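Protein Ta0487 (Thermoplasma acidophilum, PDB 3KBQ) is of unknown function but belongs to the CinA family, and this part of it is a probable molybdopterin-binding domain. Local coordinates at residues K120-P123 with S124-P127; D97-A100 with M101-K105; I149-V153 with P154-E158. All coordinates share one frame; numbering follows the deposited sequence.

Contacts 2, 1 and 3 follow one another along the chain, all inside the probable molybdopterin-binding domain. Contact 2 is a length of helix 96-106; contact 1 is the turn from strand 120-121, which pairs with strand 93-94, into edge strand 125-128 of the six-stranded mixed sheet; contact 3 leads from strand 145-150 of that sheet into helix 154-163. The centres of contacts 1 and 2 are about 14 Å apart, yet the two touch: P127 CB lies 4.1 Å from M101 CE, and I121 also packs on A98. Contact 3 is centred about 18 Å from each. Contact 1 thus connects the small two-stranded sheet and its helix to the main sheet.

Contact 1: residues K120-P123 with S124-P127; sequences KIPP and SCRP
The side chains of I121 and P127 cross at about a right angle where the chain doubles back, with CD1 of I121 set against CB of P127 at 3.9 Å and slightly farther from CG of the same ring. The second branch of I121, CG2, turns to C125 and lies 4.1 Å from its CB, so one isoleucine spans two residues of the returning strand. L138 of the neighbouring strand 137-142 packs against I121, C125 and P127 alike.

C125 meets P122 through its sulfur. With SG anti to the carbonyl carbon (chi1 -62°), the sulfur is carried over to the proline ring, 3.7 Å from CG of P122. The same SG forms a disulfide with C140, which ties this edge of the sheet to the adjacent strand; F84, V81 and A85 of helix 80-87 pack around the C125 and P122 side chains.

The backbone closes the bend with one bond, C125 N to P122 O at 3.1 Å. It is fairly straight at the hydrogen (161°), but the donor stands above the carbonyl plane, 45° out of it. S124, at the bend, directs OG to Q90 NE2. This is a type I beta turn from P122 to C125, linking strand 120-121 of the two-stranded sheet to the edge strand of the main mixed sheet.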
loop_
_atom_site.group_PDB
_atom_site.type_symbol
_atom_site.label_atom_id
_atom_site.label_comp_id
_atom_site.label_asym_id
_atom_site.label_seq_id
_atom_site.Cartn_x
_atom_site.Cartn_y
_atom_site.Cartn_z
ATOM N N LYS B 120 3.273 2.522 -26.308
ATOM C CA LYS B 120 2.637 1.193 -26.422
ATOM C C LYS B 120 1.523 1.119 -25.362
ATOM O O LYS B 120 1.757 1.357 -24.172
ATOM C CB LYS B 120 3.687 0.076 -26.266
ATOM C CG LYS B 120 4.555 -0.264 -27.490
ATOM C CD LYS B 120 3.847 -1.332 -28.413
ATOM C CE LYS B 120 4.815 -2.369 -29.110
ATOM N NZ LYS B 120 5.028 -2.295 -30.649
ATOM N N ILE B 121 0.294 0.853 -25.789
ATOM C CA ILE B 121 -0.892 1.039 -24.935
ATOM C C ILE B 121 -1.834 -0.127 -25.260
ATOM O O ILE B 121 -1.833 -0.567 -26.405
ATOM C CB ILE B 121 -1.537 2.393 -25.305
ATOM C CG1 ILE B 121 -1.053 3.516 -24.389
ATOM C CG2 ILE B 121 -3.028 2.391 -25.266
ATOM C CD1 ILE B 121 -1.255 4.899 -25.075
ATOM N N PRO B 122 -2.599 -0.653 -24.271
ATOM C CA PRO B 122 -3.648 -1.602 -24.682
ATOM C C PRO B 122 -4.908 -0.866 -25.223
ATOM O O PRO B 122 -5.116 0.306 -24.918
ATOM C CB PRO B 122 -3.950 -2.355 -23.374
ATOM C CG PRO B 122 -3.768 -1.353 -22.324
ATOM C CD PRO B 122 -2.653 -0.393 -22.814
ATOM N N PRO B 123 -5.745 -1.538 -26.028
ATOM C CA PRO B 123 -6.921 -0.842 -26.602
ATOM C C PRO B 123 -7.947 -0.334 -25.593
ATOM O O PRO B 123 -8.697 0.579 -25.909
ATOM C CB PRO B 123 -7.559 -1.909 -27.510
ATOM C CG PRO B 123 -7.066 -3.179 -27.021
ATOM C CD PRO B 123 -5.651 -2.914 -26.535
ATOM N N SER B 124 -7.974 -0.896 -24.385
ATOM C CA SER B 124 -8.883 -0.405 -23.343
ATOM C C SER B 124 -8.528 0.969 -22.769
ATOM O O SER B 124 -9.284 1.502 -21.942
ATOM C CB SER B 124 -8.923 -1.403 -22.190
ATOM O OG SER B 124 -9.962 -2.354 -22.381
ATOM N N CYS B 125 -7.376 1.515 -23.161
ATOM C CA CYS B 125 -6.895 2.784 -22.610
ATOM C C CYS B 125 -6.811 3.864 -23.662
ATOM O O CYS B 125 -6.620 3.554 -24.830
ATOM C CB CYS B 125 -5.516 2.591 -21.996
ATOM S SG CYS B 125 -5.525 1.400 -20.620
ATOM N N ARG B 126 -6.958 5.117 -23.232
ATOM C CA ARG B 126 -6.632 6.300 -24.015
ATOM C C ARG B 126 -5.476 7.050 -23.334
ATOM O O ARG B 126 -5.471 7.173 -22.096
ATOM C CB ARG B 126 -7.820 7.248 -24.030
ATOM C CG ARG B 126 -8.922 6.881 -24.983
ATOM C CD ARG B 126 -9.918 8.040 -25.078
ATOM N NE ARG B 126 -10.755 8.162 -23.880
ATOM C CZ ARG B 126 -10.735 9.187 -23.029
ATOM N NH1 ARG B 126 -9.920 10.217 -23.227
ATOM N NH2 ARG B 126 -11.543 9.179 -21.971
ATOM N N PRO B 127 -4.537 7.622 -24.122
ATOM C CA PRO B 127 -3.492 8.383 -23.450
ATOM C C PRO B 127 -3.999 9.740 -22.981
ATOM O O PRO B 127 -4.903 10.278 -23.595
ATOM C CB PRO B 127 -2.414 8.549 -24.531
ATOM C CG PRO B 127 -3.143 8.389 -25.904
ATOM C CD PRO B 127 -4.505 7.769 -25.598
#

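Contact 2: residues D97-A100 with M101-K105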
loop_
_atom_site.group_PDB
_atom_site.type_symbol
_atom_site.label_atom_id
_atom_site.label_comp_id
_atom_site.label_asym_id
_atom_site.label_seq_id
_atom_site.Cartn_x
_atom_site.Cartn_y
_atom_site.Cartn_z
ATOM N N ASP B 97 -1.021 8.671 -31.950
ATOM C CA ASP B 97 -1.119 10.030 -31.355
ATOM C C ASP B 97 -0.085 10.129 -30.240
ATOM O O ASP B 97 0.715 11.074 -30.204
ATOM C CB ASP B 97 -2.495 10.332 -30.710
ATOM C CG ASP B 97 -3.695 10.050 -31.627
ATOM O OD1 ASP B 97 -3.535 9.880 -32.875
ATOM O OD2 ASP B 97 -4.831 10.020 -31.075
ATOM N N ALA B 98 -0.113 9.133 -29.350
ATOM C CA ALA B 98 0.838 9.049 -28.230
ATOM C C ALA B 98 2.268 9.168 -28.776
ATOM O O ALA B 98 3.055 10.016 -28.318
ATOM C CB ALA B 98 0.658 7.734 -27.462
ATOM N N LEU B 99 2.576 8.341 -29.786
ATOM C CA LEU B 99 3.915 8.338 -30.382
ATOM C C LEU B 99 4.314 9.738 -30.902
ATOM O O LEU B 99 5.394 10.252 -30.574
ATOM C CB LEU B 99 4.038 7.262 -31.490
ATOM C CG LEU B 99 5.426 7.170 -32.163
ATOM C CD1 LEU B 99 6.571 6.977 -31.138
ATOM C CD2 LEU B 99 5.456 6.072 -33.224
ATOM N N ALA B 100 3.423 10.334 -31.703
ATOM C CA ALA B 100 3.557 11.738 -32.117
ATOM C C ALA B 100 3.796 12.719 -30.936
ATOM O O ALA B 100 4.710 13.531 -31.000
ATOM C CB ALA B 100 2.337 12.178 -32.952
ATOM N N MET B 101 2.993 12.636 -29.876
ATOM C CA MET B 101 3.223 13.453 -28.659
ATOM C C MET B 101 4.710 13.335 -28.257
ATOM O O MET B 101 5.433 14.337 -28.127
ATOM C CB MET B 101 2.340 13.004 -27.483
ATOM C CG MET B 101 0.814 12.720 -27.777
ATOM S SD MET B 101 -0.393 12.620 -26.355
ATOM C CE MET B 101 0.317 11.475 -25.194
ATOM N N ILE B 102 5.164 12.088 -28.088
ATOM C CA ILE B 102 6.509 11.809 -27.590
ATOM C C ILE B 102 7.676 12.360 -28.438
ATOM O O ILE B 102 8.613 12.982 -27.892
ATOM C CB ILE B 102 6.675 10.308 -27.267
ATOM C CG1 ILE B 102 5.757 9.963 -26.074
ATOM C CG2 ILE B 102 8.158 10.004 -26.916
ATOM C CD1 ILE B 102 5.280 8.546 -26.003
ATOM N N LYS B 103 7.628 12.120 -29.747
ATOM C CA LYS B 103 8.649 12.618 -30.688
ATOM C C LYS B 103 8.748 14.150 -30.673
ATOM O O LYS B 103 9.842 14.712 -30.736
ATOM C CB LYS B 103 8.338 12.155 -32.115
ATOM C CG LYS B 103 8.705 10.722 -32.387
ATOM C CD LYS B 103 8.097 10.231 -33.708
ATOM C CE LYS B 103 8.584 8.816 -33.998
ATOM N NZ LYS B 103 7.957 8.225 -35.213
ATOM N N LYS B 104 7.590 14.796 -30.592
ATOM C CA LYS B 104 7.522 16.245 -30.484
ATOM C C LYS B 104 8.241 16.696 -29.218
ATOM O O LYS B 104 9.055 17.596 -29.264
ATOM C CB LYS B 104 6.063 16.698 -30.469
ATOM C CG LYS B 104 5.812 17.984 -31.244
ATOM C CD LYS B 104 6.667 18.040 -32.536
ATOM C CE LYS B 104 6.143 19.042 -33.552
ATOM N NZ LYS B 104 5.872 20.362 -32.911
ATOM N N LYS B 105 7.985 16.024 -28.100
ATOM C CA LYS B 105 8.630 16.391 -26.834
ATOM C C LYS B 105 10.141 16.239 -26.868
ATOM O O LYS B 105 10.873 17.029 -26.261
ATOM C CB LYS B 105 8.068 15.573 -25.682
ATOM C CG LYS B 105 6.748 16.097 -25.161
ATOM C CD LYS B 105 6.189 15.173 -24.111
ATOM C CE LYS B 105 4.918 15.738 -23.486
ATOM N NZ LYS B 105 5.214 16.752 -22.396
#
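L99 and K103, one helical turn apart, carry the most extended side-chain contact here. Their side chains run past each other at a slant: CE of K103 makes the apolar contact, 4.0 Å from both CG and CD1 of L99. The ammonium nitrogen NZ lies 3.9 Å from the CD2 methyl of L99. The lysine chain is extended beyond CG, which brings its far end, rather than its base, up to the leucine branches. The L99 side chain also packs on L111 and A119.

A second apolar approach joins A98 and M101. The methionine bends at chi3 (-51°), and this curls CE back over the preceding turn to 3.9 Å from CA of A98, with CB of the alanine a little farther off. M101 also rests on P136. I102 takes another side of the helix, lying against L111, and its CD1 is 3.5 Å from the carbonyl oxygen of A98.

Main-chain hydrogen bonds hold the turns together: M101 N to D97 O (2.8 Å), I102 N to A98 O, K103 N to L99 O and K104 N to A100 O. All four are nearly straight (163-170°), and K104 N to A100 O is the longest, at 3.2 Å. One bond from a side chain reaches the start of the segment, where D95 OD2 accepts from A98 N.

Among the polar side chains, K105 sends NZ to the carbonyl oxygens of N130 and G133, fastening the helix to a nearby loop. The four successive i to i+4 bonds, with side chains meeting three and four residues apart, are the pattern of a regular alpha helix, here helix 96-106, which in sequence lies between the two strands of the small antiparallel sheet.

Contact 3: residues I149-V153 with P154-E158; sequences ILPGV and PKEME
This local contact is a strand-to-helix junction, with V153 at the N-cap position: strand 145-150 of the mixed sheet ends at L150, passes through a proline-glycine loop, and enters helix 154-163. V153 O receives M157 N at 2.8 Å in a nearly straight bond (162°), and E156 N makes a weak second one.

L150 and M157 pack obliquely, with CD1 of the leucine 3.7 Å from CG of the methionine; L160 and L161 farther along the helix also cover L150. M157 bends at chi2 and chi3, and its side chain lies against N24 and F27 of helix 23-34. P151 O is buried under M157 CB at 3.3 Å and has no polar partner in the model.

Beside this, E156 reaches back to the loop. Its side chain crosses that of P151 at about a right angle, and OE1, which is hydrogen-bonded to N130 ND2, touches the ring at CB, 3.7 Å away. The second carboxylate oxygen, OE2, rests against the aliphatic branches of V153, 3.5 Å from CB.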
loop_
_atom_site.group_PDB
_atom_site.type_symbol
_atom_site.label_atom_id
_atom_site.label_comp_id
_atom_site.label_asym_id
_atom_site.label_seq_id
_atom_site.Cartn_x
_atom_site.Cartn_y
_atom_site.Cartn_z
ATOM N N ILE B 149 -3.928 5.772 -14.838
ATOM C CA ILE B 149 -2.549 5.305 -14.633
ATOM C C ILE B 149 -1.658 6.530 -14.849
ATOM O O ILE B 149 -1.694 7.125 -15.946
ATOM C CB ILE B 149 -2.234 4.136 -15.610
ATOM C CG1 ILE B 149 -3.145 2.933 -15.318
ATOM C CG2 ILE B 149 -0.712 3.708 -15.564
ATOM C CD1 ILE B 149 -3.038 1.831 -16.431
ATOM N N LEU B 150 -0.914 6.921 -13.804
ATOM C CA LEU B 150 -0.214 8.216 -13.753
ATOM C C LEU B 150 1.278 8.007 -13.562
ATOM O O LEU B 150 1.674 6.952 -13.061
ATOM C CB LEU B 150 -0.747 9.055 -12.601
ATOM C CG LEU B 150 -2.256 9.364 -12.619
ATOM C CD1 LEU B 150 -2.712 10.114 -11.359
ATOM C CD2 LEU B 150 -2.511 10.145 -13.878
ATOM N N PRO B 151 2.105 8.984 -13.990
ATOM C CA PRO B 151 3.562 8.977 -13.702
ATOM C C PRO B 151 3.795 9.102 -12.223
ATOM O O PRO B 151 2.914 9.571 -11.480
ATOM C CB PRO B 151 4.080 10.263 -14.346
ATOM C CG PRO B 151 3.049 10.628 -15.406
ATOM C CD PRO B 151 1.720 10.096 -14.869
ATOM N N GLY B 152 4.988 8.720 -11.789
ATOM C CA GLY B 152 5.280 8.752 -10.337
ATOM C C GLY B 152 5.891 10.093 -9.936
ATOM O O GLY B 152 5.982 10.418 -8.757
ATOM N N VAL B 153 6.354 10.860 -10.906
ATOM C CA VAL B 153 6.849 12.225 -10.594
ATOM C C VAL B 153 5.694 13.110 -10.063
ATOM O O VAL B 153 4.754 13.371 -10.807
ATOM C CB VAL B 153 7.487 12.857 -11.831
ATOM C CG1 VAL B 153 7.873 14.366 -11.560
ATOM C CG2 VAL B 153 8.738 12.027 -12.238
ATOM N N PRO B 154 5.780 13.573 -8.789
ATOM C CA PRO B 154 4.615 14.175 -8.153
ATOM C C PRO B 154 4.044 15.350 -8.924
ATOM O O PRO B 154 2.841 15.476 -9.039
ATOM C CB PRO B 154 5.134 14.618 -6.766
ATOM C CG PRO B 154 6.279 13.671 -6.507
ATOM C CD PRO B 154 6.933 13.518 -7.855
ATOM N N LYS B 155 4.895 16.189 -9.479
ATOM C CA LYS B 155 4.383 17.336 -10.213
ATOM C C LYS B 155 3.565 16.890 -11.449
ATOM O O LYS B 155 2.526 17.471 -11.780
ATOM C CB LYS B 155 5.543 18.253 -10.584
ATOM C CG LYS B 155 5.151 19.492 -11.337
ATOM C CD LYS B 155 6.427 20.210 -11.764
ATOM C CE LYS B 155 6.103 21.575 -12.341
ATOM N NZ LYS B 155 5.670 22.508 -11.245
ATOM N N GLU B 156 4.013 15.828 -12.111
ATOM C CA GLU B 156 3.304 15.306 -13.280
ATOM C C GLU B 156 2.026 14.596 -12.828
ATOM O O GLU B 156 0.961 14.760 -13.436
ATOM C CB GLU B 156 4.207 14.321 -14.036
ATOM C CG GLU B 156 5.494 14.964 -14.526
ATOM C CD GLU B 156 6.412 13.952 -15.235
ATOM O OE1 GLU B 156 5.933 12.991 -15.912
ATOM O OE2 GLU B 156 7.623 14.126 -15.101
ATOM N N MET B 157 2.137 13.792 -11.762
ATOM C CA MET B 157 1.015 12.965 -11.301
ATOM C C MET B 157 -0.118 13.949 -10.976
ATOM O O MET B 157 -1.246 13.788 -11.484
ATOM C CB MET B 157 1.417 12.098 -10.087
ATOM C CG MET B 157 0.269 11.242 -9.421
ATOM S SD MET B 157 -0.919 12.222 -8.432
ATOM C CE MET B 157 0.188 12.665 -7.080
ATOM N N GLU B 158 0.213 15.011 -10.222
ATOM C CA GLU B 158 -0.783 15.964 -9.719
ATOM C C GLU B 158 -1.401 16.792 -10.846
ATOM O O GLU B 158 -2.627 16.980 -10.870
ATOM C CB GLU B 158 -0.211 16.850 -8.618
ATOM C CG GLU B 158 0.337 16.001 -7.451
ATOM C CD GLU B 158 1.085 16.805 -6.374
ATOM O OE1 GLU B 158 1.119 18.038 -6.449
ATOM O OE2 GLU B 158 1.604 16.187 -5.414
#